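Local structure of Lin1840 protein (Listeria innocua serovar 6a, 4ZO7) at residues V87-V92 with V133-M138; D144-R149 with Q556-I561; D170-D175 with M186-K191; G548-S553 with P594-G599. The protein probably hydrolyses terminal, non-reducing beta-D-glucosyl residues to release beta-D-glucose, as a magnesium-binding member of glycosyl hydrolase family 3. The protein carries 2 engineered substitutions. All coordinates share one frame; numbering follows the deposited sequence.

Contact 1 of 4, residues V87-V92 with V133-M138. With GLC (alpha-D-glucopyranose), chain I.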
# COMPACT_ATOMS: atom_id res chain seq x y z
N VAL A 87 -16.07 -8.95 -35.97
CA VAL A 87 -15.30 -9.83 -35.08
C VAL A 87 -16.01 -9.93 -33.71
O VAL A 87 -16.45 -8.90 -33.14
CB VAL A 87 -13.83 -9.40 -34.96
CG1 VAL A 87 -13.69 -7.96 -34.48
CG2 VAL A 87 -13.09 -10.38 -34.09
N PHE A 88 -16.14 -11.16 -33.24
CA PHE A 88 -16.83 -11.55 -32.04
C PHE A 88 -15.86 -11.89 -30.89
O PHE A 88 -15.05 -12.80 -30.97
CB PHE A 88 -17.71 -12.76 -32.34
CG PHE A 88 -18.97 -12.42 -33.10
CD1 PHE A 88 -18.95 -12.24 -34.47
CD2 PHE A 88 -20.16 -12.29 -32.43
CE1 PHE A 88 -20.11 -11.93 -35.18
CE2 PHE A 88 -21.32 -11.92 -33.12
CZ PHE A 88 -21.30 -11.76 -34.50
N MET A 89 -16.03 -11.19 -29.78
CA MET A 89 -15.11 -11.30 -28.63
C MET A 89 -15.88 -11.69 -27.36
O MET A 89 -17.06 -11.37 -27.21
CB MET A 89 -14.39 -9.97 -28.43
CG MET A 89 -13.68 -9.51 -29.71
SD MET A 89 -12.41 -8.36 -29.22
CE MET A 89 -12.21 -7.62 -30.82
N ALA A 90 -15.22 -12.44 -26.48
CA ALA A 90 -15.92 -12.91 -25.26
C ALA A 90 -14.95 -13.18 -24.11
O ALA A 90 -13.74 -13.34 -24.29
CB ALA A 90 -16.68 -14.18 -25.56
N ASP A 91 -15.53 -13.28 -22.94
CA ASP A 91 -14.77 -13.53 -21.73
C ASP A 91 -14.74 -15.04 -21.47
O ASP A 91 -15.66 -15.59 -20.87
CB ASP A 91 -15.47 -12.78 -20.57
CG ASP A 91 -15.08 -11.33 -20.51
OD1 ASP A 91 -13.88 -10.99 -20.50
OD2 ASP A 91 -15.97 -10.52 -20.44
N VAL A 92 -13.72 -15.70 -21.98
CA VAL A 92 -13.48 -17.10 -21.66
C VAL A 92 -12.21 -17.11 -20.79
O VAL A 92 -11.09 -17.06 -21.30
CB VAL A 92 -13.43 -17.97 -22.95
CG1 VAL A 92 -13.60 -19.47 -22.63
CG2 VAL A 92 -14.53 -17.51 -23.90
N VAL A 133 -12.28 -14.29 -30.29
CA VAL A 133 -11.31 -13.69 -29.37
C VAL A 133 -11.79 -13.92 -27.96
O VAL A 133 -13.00 -13.78 -27.67
CB VAL A 133 -11.20 -12.15 -29.49
CG1 VAL A 133 -10.11 -11.60 -28.57
CG2 VAL A 133 -10.92 -11.73 -30.92
N THR A 134 -10.87 -14.29 -27.08
CA THR A 134 -11.15 -14.31 -25.64
C THR A 134 -10.36 -13.29 -24.86
O THR A 134 -9.19 -13.05 -25.17
CB THR A 134 -10.86 -15.66 -25.00
OG1 THR A 134 -11.18 -15.54 -23.62
CG2 THR A 134 -9.41 -16.08 -25.16
N PHE A 135 -10.98 -12.72 -23.81
CA PHE A 135 -10.32 -11.69 -23.04
C PHE A 135 -9.54 -12.38 -21.94
O PHE A 135 -9.86 -12.27 -20.74
CB PHE A 135 -11.31 -10.63 -22.49
CG PHE A 135 -12.07 -9.85 -23.55
CD1 PHE A 135 -11.40 -9.17 -24.57
CD2 PHE A 135 -13.41 -9.82 -23.53
CE1 PHE A 135 -12.11 -8.44 -25.53
CE2 PHE A 135 -14.14 -9.07 -24.42
CZ PHE A 135 -13.47 -8.36 -25.45
N SER A 136 -8.52 -13.10 -22.36
CA SER A 136 -7.63 -13.87 -21.46
C SER A 136 -6.28 -14.11 -22.20
O SER A 136 -6.26 -14.17 -23.42
CB SER A 136 -8.31 -15.20 -21.13
OG SER A 136 -7.53 -16.13 -20.38
N PRO A 137 -5.14 -14.24 -21.47
CA PRO A 137 -4.98 -14.26 -20.03
C PRO A 137 -5.01 -12.88 -19.33
O PRO A 137 -4.67 -11.83 -19.90
CB PRO A 137 -3.60 -14.89 -19.86
CG PRO A 137 -2.84 -14.35 -21.01
CD PRO A 137 -3.84 -14.24 -22.14
N MET A 138 -5.40 -12.94 -18.06
CA MET A 138 -5.26 -11.83 -17.15
C MET A 138 -3.91 -11.95 -16.48
O MET A 138 -3.63 -12.94 -15.77
CB MET A 138 -6.36 -11.88 -16.12
CG MET A 138 -6.40 -10.64 -15.23
SD MET A 138 -5.44 -10.81 -13.70
CE MET A 138 -6.37 -9.63 -12.70
C1 GLC I . -14.01 -5.07 -18.50
C2 GLC I . -13.09 -5.91 -17.57
C3 GLC I . -12.38 -7.01 -18.36
C4 GLC I . -13.33 -7.79 -19.26
C5 GLC I . -14.12 -6.83 -20.12
C6 GLC I . -15.12 -7.56 -21.03
O1 GLC I . -13.32 -4.19 -19.40
O2 GLC I . -12.06 -5.17 -16.96
O3 GLC I . -11.65 -7.87 -17.51
O4 GLC I . -12.57 -8.61 -20.07
O5 GLC I . -14.84 -5.92 -19.28
O6 GLC I . -16.08 -8.16 -20.23
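Val87 opens the contact by bringing CG2 to 4.1 Å from CG2 of Val133, an apolar touch at the start of the parallel pairing of neighbouring barrel strands 87-90 and 133-134. The carbonyl O of Phe88 then accepts from the backbone N of Val133. Met89 sits abreast of Val133 with the two side chains pointing the same way; its CG rests 3.6 Å from Val133 CB. Because CG lies anti to the carbonyl carbon (chi1 -54°) and the chain runs extended beyond it, Met89 also crosses Phe135 at about a right angle: CB lies 3.5 Å from ring atom CZ, and SD stands 4.8 Å from the centroid of the Phe135 ring, an oblique Met-aromatic contact. Ala90 continues the ladder in both directions, its N donating to Val133 O and its O accepting from Phe135 N at 2.9 Å. Asp91 leaves the strand and turns its carboxylate back to the edge of the Phe135 ring, the two planes 57° apart. There OD1 accepts from O4 of the bound glucose at 2.8 Å; O6 lies 2.4 Å from OD2, too short for its geometry to be trusted. Val92 closes the contact, its O receiving the Thr134 hydroxyl (OG1 to O, 2.8 Å). A sugar held at the C-terminal ends of parallel barrel strands is the usual arrangement in TIM-barrel glycosidases, here in the family 3 N-terminal domain.

Contact 2 of 4, residues D144-R149 with Q556-I561. With GLC (alpha-D-glucopyranose), chain I.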
# COMPACT_ATOMS: atom_id res chain seq x y z
N ASP A 144 -2.31 -8.22 -3.07
CA ASP A 144 -3.33 -7.65 -2.18
C ASP A 144 -4.63 -8.44 -2.30
O ASP A 144 -5.46 -8.21 -3.17
CB ASP A 144 -3.53 -6.15 -2.47
CG ASP A 144 -4.40 -5.49 -1.43
OD1 ASP A 144 -5.11 -6.23 -0.65
OD2 ASP A 144 -4.35 -4.23 -1.39
N PRO A 145 -4.81 -9.41 -1.39
CA PRO A 145 -6.00 -10.26 -1.40
C PRO A 145 -7.35 -9.60 -1.15
O PRO A 145 -8.39 -10.24 -1.39
CB PRO A 145 -5.67 -11.34 -0.39
CG PRO A 145 -4.57 -10.82 0.47
CD PRO A 145 -3.87 -9.72 -0.30
N ARG A 146 -7.39 -8.35 -0.67
CA ARG A 146 -8.63 -7.60 -0.57
C ARG A 146 -9.33 -7.39 -1.93
O ARG A 146 -10.56 -7.38 -1.96
CB ARG A 146 -8.37 -6.24 0.07
CG ARG A 146 -7.99 -6.29 1.54
CD ARG A 146 -7.55 -4.91 2.05
NE ARG A 146 -6.29 -4.48 1.45
CZ ARG A 146 -5.56 -3.45 1.86
NH1 ARG A 146 -5.91 -2.71 2.90
NH2 ARG A 146 -4.42 -3.19 1.22
N TRP A 147 -8.55 -7.24 -3.03
CA TRP A 147 -9.03 -6.98 -4.37
C TRP A 147 -9.68 -8.22 -4.91
O TRP A 147 -9.03 -9.32 -4.92
CB TRP A 147 -7.84 -6.68 -5.29
CG TRP A 147 -8.13 -6.15 -6.63
CD1 TRP A 147 -8.98 -5.16 -6.93
CD2 TRP A 147 -7.49 -6.54 -7.87
NE1 TRP A 147 -8.93 -4.89 -8.26
CE2 TRP A 147 -8.05 -5.72 -8.88
CE3 TRP A 147 -6.54 -7.49 -8.22
CZ2 TRP A 147 -7.65 -5.79 -10.25
CZ3 TRP A 147 -6.14 -7.59 -9.61
CH2 TRP A 147 -6.68 -6.71 -10.59
N GLY A 148 -10.92 -8.07 -5.43
CA GLY A 148 -11.63 -9.26 -5.85
C GLY A 148 -11.04 -9.99 -7.02
O GLY A 148 -11.29 -11.18 -7.19
N ARG A 149 -10.28 -9.27 -7.84
CA ARG A 149 -9.83 -9.79 -9.10
C ARG A 149 -8.56 -10.62 -8.96
O ARG A 149 -8.05 -11.11 -9.96
CB ARG A 149 -9.65 -8.65 -10.14
CG ARG A 149 -10.89 -7.76 -10.22
CD ARG A 149 -10.84 -6.89 -11.42
NE ARG A 149 -11.10 -7.67 -12.59
CZ ARG A 149 -11.55 -7.23 -13.75
NH1 ARG A 149 -11.81 -5.96 -13.98
NH2 ARG A 149 -11.80 -8.13 -14.69
N GLN A 556 -1.12 -13.58 7.86
CA GLN A 556 -1.50 -13.69 9.26
C GLN A 556 -2.82 -13.05 9.59
O GLN A 556 -3.60 -13.58 10.37
CB GLN A 556 -0.43 -13.03 10.14
CG GLN A 556 0.94 -13.72 10.10
CD GLN A 556 0.99 -15.11 10.76
OE1 GLN A 556 0.22 -15.45 11.66
NE2 GLN A 556 1.98 -15.87 10.40
N THR A 557 -3.01 -11.86 9.03
CA THR A 557 -4.18 -11.00 9.29
C THR A 557 -4.27 -9.92 8.21
O THR A 557 -3.27 -9.64 7.58
CB THR A 557 -4.15 -10.40 10.68
OG1 THR A 557 -5.45 -9.83 10.95
CG2 THR A 557 -3.05 -9.35 10.80
N THR A 558 -5.45 -9.36 7.96
CA THR A 558 -5.65 -8.35 6.90
C THR A 558 -4.56 -7.28 6.97
O THR A 558 -4.01 -6.84 5.95
CB THR A 558 -7.03 -7.70 7.05
OG1 THR A 558 -8.04 -8.69 6.88
CG2 THR A 558 -7.25 -6.55 6.14
N GLY A 559 -4.22 -6.86 8.19
CA GLY A 559 -3.30 -5.75 8.37
C GLY A 559 -1.85 -6.02 8.07
O GLY A 559 -1.02 -5.09 8.18
N GLN A 560 -1.50 -7.26 7.71
CA GLN A 560 -0.15 -7.59 7.23
C GLN A 560 0.02 -7.31 5.72
O GLN A 560 1.11 -7.32 5.23
CB GLN A 560 0.14 -9.05 7.52
CG GLN A 560 1.56 -9.53 7.30
CD GLN A 560 1.72 -11.02 7.54
OE1 GLN A 560 1.03 -11.86 6.96
NE2 GLN A 560 2.66 -11.35 8.41
N ILE A 561 -1.08 -7.08 5.00
CA ILE A 561 -1.04 -6.86 3.58
C ILE A 561 -0.33 -5.51 3.20
O ILE A 561 -0.64 -4.46 3.78
CB ILE A 561 -2.48 -6.80 3.06
CG1 ILE A 561 -3.15 -8.16 3.13
CG2 ILE A 561 -2.56 -6.20 1.66
CD1 ILE A 561 -4.59 -8.10 2.71
C1 GLC I . -14.01 -5.07 -18.50
C2 GLC I . -13.09 -5.91 -17.57
C3 GLC I . -12.38 -7.01 -18.36
C4 GLC I . -13.33 -7.79 -19.26
C5 GLC I . -14.12 -6.83 -20.12
C6 GLC I . -15.12 -7.56 -21.03
O1 GLC I . -13.32 -4.19 -19.40
O2 GLC I . -12.06 -5.17 -16.96
O3 GLC I . -11.65 -7.87 -17.51
O4 GLC I . -12.57 -8.61 -20.07
O5 GLC I . -14.84 -5.92 -19.28
O6 GLC I . -16.08 -8.16 -20.23
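Asp144 and Ile561 approach with their CA atoms 6.2 Å apart, where a type I turn from Asp144 to Trp147 meets the end of the short 3-10 segment 558-560. The turn follows a strand of the N-terminal TIM-barrel domain and the other segment belongs to the C-terminal domain, so this is an interdomain contact between loops. Ile561 supplies its centre. Its CG1 branch points end-on at the Pro145 ring, CD1 lying 3.5 Å from Pro145 CD, tighter than ordinary van der Waals contact. The Ile561 and Asp144 side chains cross at about a right angle; CG2, placed anti to the backbone N by a chi1 of -70°, lies 3.4 Å from Asp144 OD1. It also approaches the guanidinium of Arg146, 3.6 Å from NH2, on an oblique line.

The polar groups beside this methyl are held within the turn. Arg146 grips Asp144 side-on: NE meets the syn lone pair of OD1 at an N-H...O angle of 169°, and NH2 forms a salt bridge to OD2. The backbone N of Arg146 reaches OD1 from the anti side, well out of the carboxylate plane, completing an Asx turn, so two donors hold that oxygen. Arg146 NH1 is hydrogen-bonded to Gly559 O and Ile561 O of the second subunit, which ties this turn to the dimer interface. At the far end of 144-149, Arg149 presents one guanidinium edge to the bound glucose, with NH1 donating to O2 at 3.1 Å and NH2 to O3 at 2.8 Å.

Contact 3 of 4, residues D170-D175 with M186-K191. With GLC (alpha-D-glucopyranose), chain I.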
# COMPACT_ATOMS: atom_id res chain seq x y z
N ASP A 170 -0.51 -19.99 -25.74
CA ASP A 170 -0.20 -21.18 -26.55
C ASP A 170 -1.45 -22.09 -26.70
O ASP A 170 -1.82 -22.56 -27.81
CB ASP A 170 0.96 -21.88 -25.83
CG ASP A 170 1.48 -23.12 -26.56
OD1 ASP A 170 1.24 -23.29 -27.79
OD2 ASP A 170 2.14 -23.94 -25.88
N GLY A 171 -2.12 -22.37 -25.57
CA GLY A 171 -3.33 -23.19 -25.62
C GLY A 171 -4.50 -22.57 -26.36
O GLY A 171 -5.24 -23.29 -27.07
N TYR A 172 -4.73 -21.25 -26.23
CA TYR A 172 -5.85 -20.61 -26.98
C TYR A 172 -5.57 -20.53 -28.52
O TYR A 172 -6.42 -20.78 -29.39
CB TYR A 172 -6.10 -19.19 -26.47
CG TYR A 172 -6.70 -19.01 -25.06
CD1 TYR A 172 -7.88 -19.63 -24.68
CD2 TYR A 172 -6.07 -18.19 -24.12
CE1 TYR A 172 -8.41 -19.48 -23.42
CE2 TYR A 172 -6.58 -18.06 -22.83
CZ TYR A 172 -7.75 -18.68 -22.49
OH TYR A 172 -8.24 -18.49 -21.20
N GLN A 173 -4.36 -20.13 -28.85
CA GLN A 173 -4.03 -19.72 -30.23
C GLN A 173 -3.34 -20.79 -31.09
O GLN A 173 -3.47 -20.80 -32.30
CB GLN A 173 -3.12 -18.50 -30.17
CG GLN A 173 -3.65 -17.29 -29.39
CD GLN A 173 -2.93 -16.00 -29.75
OE1 GLN A 173 -3.49 -14.89 -29.62
NE2 GLN A 173 -1.68 -16.13 -30.19
N GLY A 174 -2.58 -21.66 -30.45
CA GLY A 174 -1.63 -22.52 -31.14
C GLY A 174 -0.71 -21.71 -32.00
O GLY A 174 -0.29 -20.64 -31.60
N ASP A 175 -0.43 -22.17 -33.21
CA ASP A 175 0.49 -21.39 -34.05
C ASP A 175 -0.31 -20.17 -34.53
O ASP A 175 -1.18 -20.30 -35.35
CB ASP A 175 0.97 -22.27 -35.22
CG ASP A 175 1.72 -21.49 -36.28
OD1 ASP A 175 1.75 -20.23 -36.32
OD2 ASP A 175 2.29 -22.19 -37.10
N MET A 186 -8.50 -19.80 -31.19
CA MET A 186 -9.03 -18.44 -31.25
C MET A 186 -7.97 -17.45 -30.78
O MET A 186 -6.95 -17.82 -30.18
CB MET A 186 -10.23 -18.35 -30.30
CG MET A 186 -9.87 -18.44 -28.82
SD MET A 186 -11.28 -18.67 -27.71
CE MET A 186 -12.46 -17.45 -28.23
N ALA A 187 -8.22 -16.17 -30.98
CA ALA A 187 -7.23 -15.16 -30.57
C ALA A 187 -7.30 -14.90 -29.04
O ALA A 187 -8.38 -14.94 -28.45
CB ALA A 187 -7.42 -13.90 -31.38
N ALA A 188 -6.14 -14.67 -28.42
CA ALA A 188 -6.06 -14.21 -27.04
C ALA A 188 -5.83 -12.74 -27.00
O ALA A 188 -5.17 -12.15 -27.93
CB ALA A 188 -4.91 -14.89 -26.30
N CYS A 189 -6.34 -12.14 -25.92
CA CYS A 189 -6.23 -10.75 -25.61
C CYS A 189 -5.68 -10.65 -24.21
O CYS A 189 -6.40 -10.92 -23.23
CB CYS A 189 -7.59 -10.05 -25.62
SG CYS A 189 -7.54 -8.27 -25.20
N VAL A 190 -4.41 -10.28 -24.12
CA VAL A 190 -3.74 -9.96 -22.80
C VAL A 190 -4.46 -8.80 -22.09
O VAL A 190 -4.82 -7.80 -22.69
CB VAL A 190 -2.21 -9.64 -23.02
CG1 VAL A 190 -1.48 -9.13 -21.78
CG2 VAL A 190 -1.48 -10.87 -23.49
N LYS A 191 -4.72 -8.95 -20.80
CA LYS A 191 -5.28 -7.85 -20.04
C LYS A 191 -4.65 -7.83 -18.62
O LYS A 191 -4.03 -8.80 -18.22
CB LYS A 191 -6.82 -7.92 -20.07
CG LYS A 191 -7.43 -8.97 -19.18
CD LYS A 191 -8.87 -9.35 -19.58
CE LYS A 191 -9.56 -10.15 -18.48
NZ LYS A 191 -10.94 -10.56 -18.84
C1 GLC I . -14.01 -5.07 -18.50
C2 GLC I . -13.09 -5.91 -17.57
C3 GLC I . -12.38 -7.01 -18.36
C4 GLC I . -13.33 -7.79 -19.26
C5 GLC I . -14.12 -6.83 -20.12
C6 GLC I . -15.12 -7.56 -21.03
O1 GLC I . -13.32 -4.19 -19.40
O2 GLC I . -12.06 -5.17 -16.96
O3 GLC I . -11.65 -7.87 -17.51
O4 GLC I . -12.57 -8.61 -20.07
O5 GLC I . -14.84 -5.92 -19.28
O6 GLC I . -16.08 -8.16 -20.23
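A beta-alpha-beta crossover of the TIM barrel is fastened here, where helix 158-173, which follows strand 133-134, ends and the chain returns through a short loop to the parallel neighbouring strand 187-193. Tyr172 O receives the backbone N of Met186 at 2.9 Å with an N-H...O angle of 163°, which fixes the strand entry against the last helical turn. Gln173 adds a side-chain grip. Its chain, extended beyond CG, carries the amide past Met186 O, which lies 3.4 Å from Gln173 CG, to the backbone of the strand. There Gln173 OE1 takes the N-H of Ala188 on a lone pair, in the carbonyl plane, at 2.9 Å and 168°. The side chain thus joins the helix end to the strand backbone. Lys232 N is a second donor to OE1, while Gln173 NE2 binds Gly230 O, so both ends of the amide are engaged and its rotation is fixed. Ala188 CB turns toward the helix, 3.6 Å from Gln173 OE1 and 4.1 Å from Tyr172 CD2, an oblique approach to that ring. Farther along the strand, the extended Lys191 chain delivers NZ to the bound glucose, 2.8 Å from its O4 and 3.1 Å from its O3. Tyr172 OH bonds Ser136 OG, and Met186 packs on helix 112-128. The strand itself lies between strands 133-134 and 233-236, with Ala187 and Cys189 touching the latter.

Contact 4 of 4, residues G548-S553 with P594-G599. With BGC (beta-D-glucopyranose), chain D.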
# COMPACT_ATOMS: atom_id res chain seq x y z
N GLY A 548 -0.61 -29.28 -5.42
CA GLY A 548 -0.60 -27.83 -5.70
C GLY A 548 0.21 -27.10 -4.63
O GLY A 548 0.37 -27.62 -3.53
N LYS A 549 0.77 -25.93 -5.00
CA LYS A 549 1.54 -25.05 -4.08
C LYS A 549 0.99 -23.65 -4.13
O LYS A 549 0.50 -23.22 -5.16
CB LYS A 549 2.99 -25.00 -4.49
CG LYS A 549 3.72 -26.34 -4.64
CD LYS A 549 3.94 -27.17 -3.37
CE LYS A 549 4.97 -28.27 -3.60
NZ LYS A 549 5.27 -28.98 -2.32
N LEU A 550 1.06 -22.90 -3.05
CA LEU A 550 0.47 -21.56 -3.07
C LEU A 550 1.22 -20.72 -4.05
O LEU A 550 2.43 -20.65 -3.96
CB LEU A 550 0.53 -20.92 -1.67
CG LEU A 550 -0.37 -21.66 -0.64
CD1 LEU A 550 -0.11 -21.06 0.72
CD2 LEU A 550 -1.88 -21.64 -0.93
N SER A 551 0.50 -20.03 -4.91
CA SER A 551 1.11 -19.00 -5.78
C SER A 551 0.89 -17.56 -5.27
O SER A 551 1.29 -16.58 -5.91
CB SER A 551 0.57 -19.16 -7.18
OG SER A 551 -0.79 -18.91 -7.12
N MET A 552 0.27 -17.48 -4.07
CA MET A 552 -0.00 -16.26 -3.39
C MET A 552 0.08 -16.48 -1.88
O MET A 552 -0.43 -17.45 -1.37
CB MET A 552 -1.33 -15.67 -3.80
CG MET A 552 -1.42 -14.19 -3.39
SD MET A 552 -2.86 -13.42 -4.16
CE MET A 552 -2.65 -11.69 -3.80
N SER A 553 0.76 -15.59 -1.16
CA SER A 553 0.94 -15.70 0.26
C SER A 553 -0.42 -15.58 1.04
O SER A 553 -1.37 -14.83 0.62
CB SER A 553 1.93 -14.62 0.74
OG SER A 553 3.18 -14.79 0.19
N PRO A 594 4.14 -14.56 6.44
CA PRO A 594 2.72 -14.86 6.21
C PRO A 594 2.33 -16.16 6.92
O PRO A 594 3.20 -16.96 7.31
CB PRO A 594 2.62 -14.95 4.68
CG PRO A 594 3.96 -15.35 4.27
CD PRO A 594 4.96 -14.78 5.24
N PHE A 595 1.05 -16.42 7.06
CA PHE A 595 0.65 -17.66 7.75
C PHE A 595 1.15 -18.87 6.93
O PHE A 595 1.63 -19.85 7.49
CB PHE A 595 -0.86 -17.74 8.02
CG PHE A 595 -1.25 -18.88 8.93
CD1 PHE A 595 -0.83 -18.88 10.27
CD2 PHE A 595 -1.97 -19.99 8.45
CE1 PHE A 595 -1.11 -19.95 11.08
CE2 PHE A 595 -2.30 -21.05 9.29
CZ PHE A 595 -1.85 -21.02 10.60
N TYR A 596 1.04 -18.79 5.61
CA TYR A 596 1.56 -19.79 4.66
C TYR A 596 2.27 -18.99 3.52
O TYR A 596 1.70 -18.00 2.99
CB TYR A 596 0.46 -20.64 4.03
CG TYR A 596 -0.38 -21.52 4.97
CD1 TYR A 596 0.20 -22.43 5.84
CD2 TYR A 596 -1.77 -21.48 4.94
CE1 TYR A 596 -0.56 -23.25 6.67
CE2 TYR A 596 -2.55 -22.29 5.76
CZ TYR A 596 -1.95 -23.18 6.62
OH TYR A 596 -2.73 -23.99 7.49
N PRO A 597 3.50 -19.36 3.18
CA PRO A 597 4.29 -18.70 2.16
C PRO A 597 4.08 -19.20 0.75
O PRO A 597 3.54 -20.29 0.51
CB PRO A 597 5.73 -19.01 2.59
CG PRO A 597 5.63 -20.38 3.19
CD PRO A 597 4.19 -20.55 3.69
N PHE A 598 4.61 -18.42 -0.20
CA PHE A 598 4.61 -18.81 -1.61
C PHE A 598 5.35 -20.14 -1.80
O PHE A 598 6.45 -20.38 -1.18
CB PHE A 598 5.35 -17.75 -2.37
CG PHE A 598 5.48 -18.02 -3.85
CD1 PHE A 598 4.51 -17.59 -4.75
CD2 PHE A 598 6.61 -18.61 -4.38
CE1 PHE A 598 4.62 -17.83 -6.11
CE2 PHE A 598 6.74 -18.82 -5.76
CZ PHE A 598 5.77 -18.40 -6.62
N GLY A 599 4.79 -20.97 -2.67
CA GLY A 599 5.42 -22.26 -3.00
C GLY A 599 5.14 -23.41 -2.05
O GLY A 599 5.69 -24.50 -2.26
C2 BGC D . 3.16 -25.52 8.53
C3 BGC D . 1.78 -25.49 9.21
C4 BGC D . 1.71 -24.37 10.23
C5 BGC D . 2.18 -23.05 9.58
C6 BGC D . 2.12 -21.85 10.51
C1 BGC D . 3.50 -24.15 7.93
O1 BGC D . 4.76 -24.21 7.23
O2 BGC D . 3.19 -26.50 7.51
O3 BGC D . 1.43 -26.77 9.75
O4 BGC D . 0.35 -24.13 10.58
O5 BGC D . 3.48 -23.19 8.99
O6 BGC D . 2.51 -20.70 9.78
O HOH W 1 5.98 -26.87 -0.21
O HOH W 2 5.64 -15.93 0.82
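Leu550 and Gly599 make the tight part of this contact between two irregular segments of the family 3 C-terminal domain. The N of Gly599 donates to Leu550 O at 2.7 Å, nearly straight at 167° and in the carbonyl plane. Gly599 adopts a positive phi of 83°, at which a side chain would press against the preceding carbonyl O. Next to this bond, Leu550 CD1 sits 3.4 Å from Tyr596 CB, the two side chains crossing obliquely, while the Tyr596 ring leads away, its OH hydrogen-bonded to Glu379. Phe595 and Tyr596 together form a classic beta bulge opposite Phe554. The Phe598 ring, with CG anti to the backbone N (chi1 178°), turns an edge to Ser551 O, which lies in the ring plane 3.6 Å from CE1. The aliphatic part of Lys549 lies along the Gly599 carbonyl, and a water accompanies its ammonium, taking a hydrogen bond from NZ; the ammonium itself also forms a salt bridge with Glu640.

The packing is looser on the side of Ser553 and Pro594. Ser553 CB stays 4.0 Å from Pro594 CB, and Ser553 OG lies too far from Phe598 N for a direct bond. A second water spans the two, accepting from Phe598 N and donating to Ser553 OG. At the bulge itself, a bound beta-D-glucose places its C6 over one face of the Phe595 ring, and its O6 donates to Phe595 O at 2.6 Å.

Contacts 1 and 3 lie side by side in the barrel sheet, their centres 9 Å apart, because strands 133-134 and 187-193 are neighbours and helix 158-173 follows the former along the chain. Contact 2 is about 28 Å from contact 1 between centres, yet Met138 CE of contact 1 packs on its Trp147, and segments from contacts 1, 2 and 3 converge on one glucose. Contact 3 is nested within the long loop that contact 2 closes. Contacts 2 and 4, about 13 Å apart between centres, interleave along the chain. Contact 2 joins the N-terminal domain to the C-terminal domain, and contact 4 lies wholly within the latter.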